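Local coordinates for protein hydrogenase maturation factor (Thermoanaerobacter tengcongensis, PDB 3VTH) that probably transfers the carbamoyl group of carbamoyl phosphate, at the expense of ATP, to the C-terminal cysteine of HypE during [NiFe]-hydrogenase maturation, at residues 32-38 against 62-67; 221-227 against 337-341; 242-246 against 350-354. All coordinates share one frame. Residue numbers count along the deposited sequence, not the author numbering.

Contact 1 of 3, residues 32-38 against 62-67; sequences IAQKYNL and AFIREI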
loop_
_atom_site.group_PDB
_atom_site.type_symbol
_atom_site.label_atom_id
_atom_site.label_comp_id
_atom_site.label_asym_id
_atom_site.label_seq_id
_atom_site.Cartn_x
_atom_site.Cartn_y
_atom_site.Cartn_z
ATOM N N ILE A 32 -10.212 -34.058 -3.561
ATOM C CA ILE A 32 -11.652 -34.158 -3.320
ATOM C C ILE A 32 -12.372 -34.918 -4.458
ATOM O O ILE A 32 -13.346 -35.640 -4.213
ATOM C CB ILE A 32 -12.311 -32.792 -2.955
ATOM C CG1 ILE A 32 -12.136 -31.758 -4.065
ATOM C CG2 ILE A 32 -11.702 -32.235 -1.644
ATOM C CD1 ILE A 32 -13.114 -30.586 -3.960
ATOM N N ALA A 33 -11.851 -34.832 -5.682
ATOM C CA ALA A 33 -12.410 -35.643 -6.780
ATOM C C ALA A 33 -12.260 -37.143 -6.480
ATOM O O ALA A 33 -13.190 -37.924 -6.709
ATOM C CB ALA A 33 -11.755 -35.301 -8.102
ATOM N N GLN A 34 -11.100 -37.541 -5.956
ATOM C CA GLN A 34 -10.886 -38.942 -5.557
ATOM C C GLN A 34 -11.813 -39.334 -4.402
ATOM O O GLN A 34 -12.372 -40.432 -4.377
ATOM C CB GLN A 34 -9.425 -39.194 -5.172
ATOM C CG GLN A 34 -8.421 -38.799 -6.233
ATOM C CD GLN A 34 -7.855 -39.976 -6.997
ATOM O OE1 GLN A 34 -7.176 -40.833 -6.423
ATOM N NE2 GLN A 34 -8.087 -40.003 -8.303
ATOM N N LYS A 35 -11.983 -38.416 -3.460
ATOM C CA LYS A 35 -12.811 -38.635 -2.277
ATOM C C LYS A 35 -14.250 -38.947 -2.672
ATOM O O LYS A 35 -14.890 -39.811 -2.077
ATOM C CB LYS A 35 -12.797 -37.385 -1.406
ATOM C CG LYS A 35 -13.383 -37.555 -0.021
ATOM C CD LYS A 35 -13.460 -36.203 0.669
ATOM C CE LYS A 35 -14.275 -36.274 1.964
ATOM N NZ LYS A 35 -14.476 -34.884 2.478
ATOM N N TYR A 36 -14.755 -38.231 -3.673
ATOM C CA TYR A 36 -16.128 -38.414 -4.123
ATOM C C TYR A 36 -16.227 -39.275 -5.383
ATOM O O TYR A 36 -17.216 -39.215 -6.111
ATOM C CB TYR A 36 -16.804 -37.042 -4.303
ATOM C CG TYR A 36 -16.887 -36.263 -3.007
ATOM C CD1 TYR A 36 -17.657 -36.734 -1.940
ATOM C CD2 TYR A 36 -16.195 -35.065 -2.844
ATOM C CE1 TYR A 36 -17.732 -36.027 -0.733
ATOM C CE2 TYR A 36 -16.259 -34.352 -1.640
ATOM C CZ TYR A 36 -17.034 -34.845 -0.597
ATOM O OH TYR A 36 -17.108 -34.150 0.583
ATOM N N ASN A 37 -15.196 -40.075 -5.632
ATOM C CA ASN A 37 -15.202 -41.016 -6.753
ATOM C C ASN A 37 -15.620 -40.390 -8.083
ATOM O O ASN A 37 -16.450 -40.940 -8.809
ATOM C CB ASN A 37 -16.080 -42.234 -6.425
ATOM C CG ASN A 37 -15.570 -42.999 -5.220
ATOM O OD1 ASN A 37 -14.428 -43.455 -5.206
ATOM N ND2 ASN A 37 -16.402 -43.118 -4.189
ATOM N N LEU A 38 -15.035 -39.239 -8.391
ATOM C CA LEU A 38 -15.261 -38.587 -9.670
ATOM C C LEU A 38 -14.084 -38.822 -10.605
ATOM O O LEU A 38 -12.945 -38.951 -10.172
ATOM C CB LEU A 38 -15.480 -37.082 -9.483
ATOM C CG LEU A 38 -16.613 -36.712 -8.518
ATOM C CD1 LEU A 38 -16.691 -35.189 -8.336
ATOM C CD2 LEU A 38 -17.970 -37.281 -8.974
ATOM N N ALA A 62 -21.544 -32.754 -3.758
ATOM C CA ALA A 62 -20.664 -32.744 -2.584
ATOM C C ALA A 62 -19.274 -32.158 -2.903
ATOM O O ALA A 62 -18.719 -31.383 -2.127
ATOM C CB ALA A 62 -20.553 -34.156 -2.001
ATOM N N PHE A 63 -18.729 -32.531 -4.055
ATOM C CA PHE A 63 -17.476 -31.961 -4.575
ATOM C C PHE A 63 -17.571 -30.424 -4.728
ATOM O O PHE A 63 -16.689 -29.684 -4.265
ATOM C CB PHE A 63 -17.155 -32.668 -5.905
ATOM C CG PHE A 63 -16.027 -32.072 -6.698
ATOM C CD1 PHE A 63 -16.284 -31.173 -7.724
ATOM C CD2 PHE A 63 -14.715 -32.498 -6.495
ATOM C CE1 PHE A 63 -15.242 -30.655 -8.499
ATOM C CE2 PHE A 63 -13.674 -31.995 -7.268
ATOM C CZ PHE A 63 -13.936 -31.067 -8.266
ATOM N N ILE A 64 -18.649 -29.948 -5.349
ATOM C CA ILE A 64 -18.846 -28.504 -5.538
ATOM C C ILE A 64 -18.970 -27.788 -4.186
ATOM O O ILE A 64 -18.379 -26.727 -3.979
ATOM C CB ILE A 64 -20.067 -28.207 -6.443
ATOM C CG1 ILE A 64 -19.795 -28.653 -7.885
ATOM C CG2 ILE A 64 -20.444 -26.726 -6.395
ATOM C CD1 ILE A 64 -21.043 -28.566 -8.814
ATOM N N ARG A 65 -19.731 -28.391 -3.276
ATOM C CA ARG A 65 -19.920 -27.868 -1.923
ATOM C C ARG A 65 -18.589 -27.764 -1.169
ATOM O O ARG A 65 -18.358 -26.783 -0.463
ATOM C CB ARG A 65 -20.896 -28.759 -1.159
ATOM C CG ARG A 65 -21.545 -28.130 0.053
ATOM C CD ARG A 65 -22.748 -28.979 0.539
ATOM N NE ARG A 65 -22.341 -30.330 0.940
ATOM C CZ ARG A 65 -22.783 -31.470 0.397
ATOM N NH1 ARG A 65 -23.690 -31.470 -0.583
ATOM N NH2 ARG A 65 -22.325 -32.630 0.861
ATOM N N GLU A 66 -17.720 -28.767 -1.317
ATOM C CA GLU A 66 -16.385 -28.705 -0.695
ATOM C C GLU A 66 -15.568 -27.533 -1.223
ATOM O O GLU A 66 -14.922 -26.832 -0.448
ATOM C CB GLU A 66 -15.606 -30.007 -0.861
ATOM C CG GLU A 66 -15.658 -30.931 0.352
ATOM C CD GLU A 66 -14.614 -30.572 1.399
ATOM O OE1 GLU A 66 -13.407 -30.728 1.115
ATOM O OE2 GLU A 66 -15.000 -30.140 2.510
ATOM N N ILE A 67 -15.606 -27.321 -2.534
ATOM C CA ILE A 67 -14.907 -26.185 -3.125
ATOM C C ILE A 67 -15.442 -24.868 -2.555
ATOM O O ILE A 67 -14.660 -24.016 -2.134
ATOM C CB ILE A 67 -14.995 -26.168 -4.656
ATOM C CG1 ILE A 67 -14.208 -27.338 -5.248
ATOM C CG2 ILE A 67 -14.434 -24.846 -5.190
ATOM C CD1 ILE A 67 -14.437 -27.565 -6.734
#

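Contact 2 of 3, residues 221-227 against 337-341; sequences KGIGGFH and ICKDN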
loop_
_atom_site.group_PDB
_atom_site.type_symbol
_atom_site.label_atom_id
_atom_site.label_comp_id
_atom_site.label_asym_id
_atom_site.label_seq_id
_atom_site.Cartn_x
_atom_site.Cartn_y
_atom_site.Cartn_z
ATOM N N LYS A 221 18.921 -9.939 0.862
ATOM C CA LYS A 221 18.000 -10.201 -0.249
ATOM C C LYS A 221 16.761 -10.899 0.297
ATOM O O LYS A 221 16.846 -11.998 0.836
ATOM C CB LYS A 221 18.652 -11.031 -1.362
ATOM C CG LYS A 221 17.770 -11.167 -2.613
ATOM C CD LYS A 221 18.504 -11.888 -3.732
ATOM C CE LYS A 221 17.548 -12.281 -4.872
ATOM N NZ LYS A 221 18.319 -12.926 -5.980
ATOM N N GLY A 222 15.607 -10.251 0.145
ATOM C CA GLY A 222 14.364 -10.792 0.664
ATOM C C GLY A 222 13.471 -11.116 -0.506
ATOM O O GLY A 222 13.952 -11.315 -1.627
ATOM N N ILE A 223 12.168 -11.087 -0.269
ATOM C CA ILE A 223 11.188 -11.551 -1.241
ATOM C C ILE A 223 11.064 -10.531 -2.374
ATOM O O ILE A 223 11.154 -10.882 -3.563
ATOM C CB ILE A 223 9.812 -11.754 -0.525
ATOM C CG1 ILE A 223 9.888 -12.894 0.501
ATOM C CG2 ILE A 223 8.680 -12.006 -1.513
ATOM C CD1 ILE A 223 10.321 -14.248 -0.099
ATOM N N GLY A 224 10.885 -9.267 -1.993
ATOM C CA GLY A 224 10.589 -8.197 -2.944
ATOM C C GLY A 224 11.782 -7.360 -3.367
ATOM O O GLY A 224 11.667 -6.483 -4.226
ATOM N N GLY A 225 12.925 -7.613 -2.744
ATOM C CA GLY A 225 14.146 -6.897 -3.077
ATOM C C GLY A 225 15.073 -6.928 -1.890
ATOM O O GLY A 225 14.892 -7.740 -0.981
ATOM N N PHE A 226 16.055 -6.034 -1.888
ATOM C CA PHE A 226 17.026 -5.973 -0.812
ATOM C C PHE A 226 16.548 -5.004 0.266
ATOM O O PHE A 226 15.920 -3.992 -0.056
ATOM C CB PHE A 226 18.396 -5.521 -1.349
ATOM C CG PHE A 226 19.171 -6.625 -2.005
ATOM C CD1 PHE A 226 20.187 -7.282 -1.314
ATOM C CD2 PHE A 226 18.846 -7.053 -3.296
ATOM C CE1 PHE A 226 20.883 -8.320 -1.895
ATOM C CE2 PHE A 226 19.556 -8.090 -3.893
ATOM C CZ PHE A 226 20.573 -8.722 -3.192
ATOM N N HIS A 227 16.865 -5.315 1.524
ATOM C CA HIS A 227 16.656 -4.398 2.643
ATOM C C HIS A 227 17.940 -4.246 3.454
ATOM O O HIS A 227 18.790 -5.144 3.471
ATOM C CB HIS A 227 15.486 -4.862 3.537
ATOM C CG HIS A 227 14.168 -4.795 2.837
ATOM N ND1 HIS A 227 13.712 -5.817 2.027
ATOM C CD2 HIS A 227 13.260 -3.797 2.732
ATOM C CE1 HIS A 227 12.560 -5.464 1.484
ATOM N NE2 HIS A 227 12.264 -4.243 1.893
ATOM N N ILE A 337 13.981 0.309 -4.843
ATOM C CA ILE A 337 14.595 -0.839 -4.167
ATOM C C ILE A 337 15.368 -1.750 -5.145
ATOM O O ILE A 337 14.871 -2.068 -6.233
ATOM C CB ILE A 337 13.500 -1.638 -3.373
ATOM C CG1 ILE A 337 14.111 -2.727 -2.485
ATOM C CG2 ILE A 337 12.378 -2.216 -4.322
ATOM C CD1 ILE A 337 13.040 -3.413 -1.562
ATOM N N CYS A 338 16.599 -2.120 -4.778
ATOM C CA CYS A 338 17.417 -3.032 -5.581
ATOM C C CYS A 338 16.789 -4.413 -5.586
ATOM O O CYS A 338 16.292 -4.859 -4.561
ATOM C CB CYS A 338 18.829 -3.164 -4.999
ATOM S SG CYS A 338 19.833 -1.702 -5.190
ATOM N N LYS A 339 16.837 -5.096 -6.722
ATOM C CA LYS A 339 16.272 -6.447 -6.803
ATOM C C LYS A 339 17.257 -7.535 -7.247
ATOM O O LYS A 339 17.001 -8.719 -7.032
ATOM C CB LYS A 339 15.030 -6.469 -7.700
ATOM C CG LYS A 339 15.306 -6.414 -9.195
ATOM C CD LYS A 339 14.075 -6.923 -9.948
ATOM C CE LYS A 339 14.333 -7.084 -11.429
ATOM N NZ LYS A 339 15.178 -8.286 -11.655
ATOM N N ASP A 340 18.377 -7.157 -7.845
ATOM C CA ASP A 340 19.376 -8.101 -8.356
ATOM C C ASP A 340 20.649 -8.089 -7.503
ATOM O O ASP A 340 21.037 -7.020 -7.010
ATOM C CB ASP A 340 19.746 -7.714 -9.791
ATOM C CG ASP A 340 18.584 -7.854 -10.757
ATOM O OD1 ASP A 340 17.627 -8.601 -10.450
ATOM O OD2 ASP A 340 18.639 -7.222 -11.836
ATOM N N ASN A 341 21.308 -9.240 -7.365
ATOM C CA ASN A 341 22.570 -9.318 -6.623
ATOM C C ASN A 341 23.595 -8.287 -7.103
ATOM O O ASN A 341 24.151 -7.514 -6.291
ATOM C CB ASN A 341 23.148 -10.737 -6.682
ATOM C CG ASN A 341 22.264 -11.765 -5.982
ATOM O OD1 ASN A 341 21.649 -11.479 -4.960
ATOM N ND2 ASN A 341 22.207 -12.970 -6.529
HETATM O O HOH W 1 19.759 -11.587 -8.302
HETATM O O HOH W 2 17.024 -10.969 -8.503
#

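Contact 3 of 3, residues 242-246 against 350-354; sequences RRRKK and DIADV. With APC (diphosphomethylphosphonic acid adenosyl ester), chain F.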
loop_
_atom_site.group_PDB
_atom_site.type_symbol
_atom_site.label_atom_id
_atom_site.label_comp_id
_atom_site.label_asym_id
_atom_site.label_seq_id
_atom_site.Cartn_x
_atom_site.Cartn_y
_atom_site.Cartn_z
ATOM N N ARG A 242 21.526 5.969 8.670
ATOM C CA ARG A 242 20.964 7.234 8.193
ATOM C C ARG A 242 21.973 8.081 7.407
ATOM O O ARG A 242 21.614 8.667 6.392
ATOM C CB ARG A 242 20.384 8.059 9.351
ATOM C CG ARG A 242 19.077 7.521 9.897
ATOM C CD ARG A 242 18.344 8.560 10.770
ATOM N NE ARG A 242 17.069 8.012 11.232
ATOM C CZ ARG A 242 15.960 7.962 10.501
ATOM N NH1 ARG A 242 15.943 8.465 9.269
ATOM N NH2 ARG A 242 14.855 7.419 11.008
ATOM N N ARG A 243 23.217 8.151 7.874
ATOM C CA ARG A 243 24.266 8.905 7.169
ATOM C C ARG A 243 24.580 8.313 5.792
ATOM O O ARG A 243 24.692 9.039 4.804
ATOM C CB ARG A 243 25.556 8.990 7.998
ATOM C CG ARG A 243 26.626 9.946 7.414
ATOM C CD ARG A 243 27.974 9.901 8.162
ATOM N NE ARG A 243 27.797 9.532 9.563
ATOM C CZ ARG A 243 28.113 8.349 10.084
ATOM N NH1 ARG A 243 28.667 7.398 9.335
ATOM N NH2 ARG A 243 27.880 8.124 11.370
ATOM N N ARG A 244 24.726 6.995 5.737
ATOM C CA ARG A 244 25.143 6.332 4.513
ATOM C C ARG A 244 24.019 6.288 3.477
ATOM O O ARG A 244 24.253 6.572 2.309
ATOM C CB ARG A 244 25.661 4.938 4.811
ATOM C CG ARG A 244 26.974 4.934 5.580
ATOM C CD ARG A 244 27.496 3.526 5.691
ATOM N NE ARG A 244 28.705 3.442 6.506
ATOM C CZ ARG A 244 29.260 2.293 6.880
ATOM N NH1 ARG A 244 28.713 1.143 6.503
ATOM N NH2 ARG A 244 30.359 2.291 7.623
ATOM N N LYS A 245 22.802 5.962 3.908
ATOM C CA LYS A 245 21.646 6.005 3.010
ATOM C C LYS A 245 21.251 7.451 2.647
ATOM O O LYS A 245 20.641 7.686 1.597
ATOM C CB LYS A 245 20.454 5.214 3.583
ATOM C CG LYS A 245 19.355 4.926 2.534
ATOM C CD LYS A 245 18.222 4.018 3.042
ATOM C CE LYS A 245 17.062 4.026 2.040
ATOM N NZ LYS A 245 15.959 3.090 2.423
ATOM N N LYS A 246 21.640 8.407 3.493
ATOM C CA LYS A 246 21.275 9.824 3.345
ATOM C C LYS A 246 19.770 10.027 3.587
ATOM O O LYS A 246 19.124 10.875 2.963
ATOM C CB LYS A 246 21.733 10.396 1.983
ATOM C CG LYS A 246 23.251 10.487 1.824
ATOM C CD LYS A 246 23.687 10.274 0.378
ATOM C CE LYS A 246 25.211 10.089 0.259
ATOM N NZ LYS A 246 25.943 11.388 0.215
ATOM N N ASP A 350 28.756 1.488 -0.643
ATOM C CA ASP A 350 29.207 2.439 0.375
ATOM C C ASP A 350 28.162 2.560 1.482
ATOM O O ASP A 350 28.231 3.457 2.320
ATOM C CB ASP A 350 29.512 3.812 -0.240
ATOM C CG ASP A 350 30.691 3.782 -1.217
ATOM O OD1 ASP A 350 31.690 3.062 -0.973
ATOM O OD2 ASP A 350 30.630 4.509 -2.233
ATOM N N ILE A 351 27.202 1.641 1.487
ATOM C CA ILE A 351 26.129 1.667 2.466
ATOM C C ILE A 351 26.170 0.421 3.347
ATOM O O ILE A 351 26.372 0.526 4.556
ATOM C CB ILE A 351 24.743 1.834 1.799
ATOM C CG1 ILE A 351 24.723 3.088 0.906
ATOM C CG2 ILE A 351 23.649 1.886 2.855
ATOM C CD1 ILE A 351 23.428 3.275 0.117
ATOM N N ALA A 352 26.000 -0.755 2.742
ATOM C CA ALA A 352 26.051 -1.994 3.493
ATOM C C ALA A 352 27.487 -2.416 3.773
ATOM O O ALA A 352 28.389 -2.184 2.959
ATOM C CB ALA A 352 25.309 -3.102 2.743
ATOM N N ASP A 353 27.693 -3.035 4.931
ATOM C CA ASP A 353 28.985 -3.626 5.269
ATOM C C ASP A 353 29.126 -5.066 4.757
ATOM O O ASP A 353 30.206 -5.475 4.321
ATOM C CB ASP A 353 29.191 -3.566 6.780
ATOM C CG ASP A 353 29.232 -2.135 7.290
ATOM O OD1 ASP A 353 30.196 -1.435 6.941
ATOM O OD2 ASP A 353 28.303 -1.703 8.009
ATOM N N VAL A 354 28.036 -5.830 4.818
ATOM C CA VAL A 354 28.030 -7.227 4.345
ATOM C C VAL A 354 26.697 -7.532 3.668
ATOM O O VAL A 354 25.725 -6.803 3.863
ATOM C CB VAL A 354 28.287 -8.241 5.496
ATOM C CG1 VAL A 354 29.630 -7.939 6.224
ATOM C CG2 VAL A 354 27.130 -8.222 6.483
HETATM P PG APC F . 13.695 5.779 0.525
HETATM O O1G APC F . 13.899 4.286 0.516
HETATM O O2G APC F . 14.465 6.457 1.631
HETATM O O3G APC F . 13.881 6.444 -0.808
HETATM P PB APC F . 11.118 5.201 1.681
HETATM O O1B APC F . 10.796 4.031 0.804
HETATM O O2B APC F . 9.942 6.099 2.010
HETATM O O3B APC F . 12.153 6.123 0.864
HETATM P PA APC F . 11.768 2.941 3.766
HETATM O O1A APC F . 12.446 2.835 5.112
HETATM O O2A APC F . 12.206 1.948 2.752
HETATM C C3A APC F . 11.979 4.672 3.199
HETATM O "O5'" APC F . 10.177 2.717 3.905
HETATM C "C5'" APC F . 9.494 2.607 5.151
HETATM C "C4'" APC F . 8.208 3.424 5.066
HETATM O "O4'" APC F . 7.488 3.190 6.283
HETATM C "C3'" APC F . 8.519 4.921 4.994
HETATM O "O3'" APC F . 7.654 5.602 4.068
HETATM C "C2'" APC F . 8.208 5.414 6.392
HETATM O "O2'" APC F . 7.896 6.820 6.429
HETATM C "C1'" APC F . 7.111 4.449 6.838
HETATM N N9 APC F . 7.149 4.428 8.296
HETATM C C8 APC F . 8.055 3.804 9.096
HETATM N N7 APC F . 7.778 4.067 10.398
HETATM C C5 APC F . 6.692 4.868 10.426
HETATM C C6 APC F . 5.870 5.531 11.463
HETATM N N6 APC F . 6.152 5.378 12.773
HETATM N N1 APC F . 4.827 6.287 11.057
HETATM C C2 APC F . 4.511 6.444 9.755
HETATM N N3 APC F . 5.204 5.887 8.749
HETATM C C4 APC F . 6.281 5.103 9.034
#

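Contact 1 of 3, residues 32-38 against 62-67
Phe-63 is the main bump of this interface, its ring pushed into a hollow lined by Ile-32, Ala-33 and Leu-38. Ile-32 CD1 lies 3.6 Å from Phe-63 CD2, Ala-33 CB 3.9 Å from Phe-63 CE2, and Leu-38 CD1 3.5 Å from Phe-63 CB. Ile-32 CD1 also reaches Ile-67 CG1, 3.7 Å away. Leu-38 can close the hollow because helix 25-35 ends in a Schellman motif: Asn-37 takes positive phi, and Leu-38 N bonds back to Ala-33 O at 2.8 Å. Helices 25-35 and 57-69 are the two helices of the acylphosphatase-like alpha/beta sandwich, packed side by side on its sheet, whose Ile-14, Ile-51 and Val-53 touch Phe-63. Nearer solvent, Tyr-36 lies against helix 57-69. Ala-62 CB makes a CH-pi contact over one face of the Tyr-36 ring, 3.9 Å from its centroid, while Glu-66 CG meets the ring edge, 3.5 Å from Tyr-36 OH. Lys-35 NZ stays 4.5 Å from Glu-66 OE1, beyond a salt bridge.

Contact 2 of 3, residues 221-227 against 337-341
A tight glycine-rich turn and the loop leading into helix 341-347, extended at Ile-337 and Cys-338, run close together here, Gly-225 CA coming within 4.3 Å of Lys-339 CA. In this YrdC-like domain the turn joins strands 218-221 and 226-229 as a hairpin, closed by Gly-222 N to Gly-225 O at 2.8 Å. One backbone hydrogen bond crosses between the segments, Phe-226 N to Cys-338 O, 2.9 Å. Gly-225 has phi 156°, and a CB there would strike Cys-338 O and Ile-337 CG1, so the close approach depends on glycine. Ile-337 fills the space beside the turn, its CD1 3.6 Å from His-227 NE2; its side chain also lies about 4 Å from that of Ser-329, a Mg(2+) ligand. Phe-226 turns its ring edge to the loop, CZ 3.4 Å from Asn-341 OD1. Lys-221 NZ and Asn-341 ND2 both bond Asn-358 O, tying the segments to strand 354-358. Water 1 adds a bridge, accepting from Lys-221 NZ and from Asn-341 N, each at 3.0 Å.

Contact 3 of 3, residues 242-246 against 350-354
Arg-242 opens the last turn of helix 235-245 in the YrdC-like domain and makes no contact with the 350-354 loop, its guanidinium stacking as a cation-pi partner on Phe-252. Arg-243 makes none either. Arg-244 carries most of the contact. Its extended side chain runs along the loop that leads into strand 354-358, with Arg-244 CD 3.5 Å from Asp-350 O and Arg-244 CB 4.1 Å from Ile-351 CG2. At the end of the side chain, Arg-244 NH1 donates twice, to Ile-351 O at 3.1 Å and to Asp-353 OD1 at 3.0 Å, the latter also a salt bridge. Asp-353 OD2 accepts from the backbone N of Ile-217, just before strand 218-221. The next residue, Lys-245, comes nearest the loop with its backbone, N lying 4.3 Å from Ile-351 CG2, while its side chain leaves for the nucleotide pocket and the sheet, where NZ bonds Thr-328 OG1 and Ser-329 O. Lys-246, with positive phi, is the C-prime residue of the Schellman motif that ends the helix. The same helix turn reaches the loop and the ligand: Lys-245 NZ donates to the terminal phosphate oxygen O1G of APC at 3.1 Å.

Contact 1 stands apart, in the acylphosphatase range, its centre about 41 Å from that of contact 2 and about 56 Å from that of contact 3. Contacts 2 and 3 share the YrdC-like domain, centres about 15 Å apart, and their segments alternate along the chain: strand 226-229 precedes helix 235-245, and helix 341-347 leads from the loop of contact 2 to that of contact 3. Contact 2 is the most buried, joined by backbone, glycine and water close to the Mg(2+) site. Contacts 1 and 3 are partly buried and differ in chemistry: apolar helix-on-helix packing with no hydrogen bond across it in the first, an arginine salt bridge and carbonyl bond in the other.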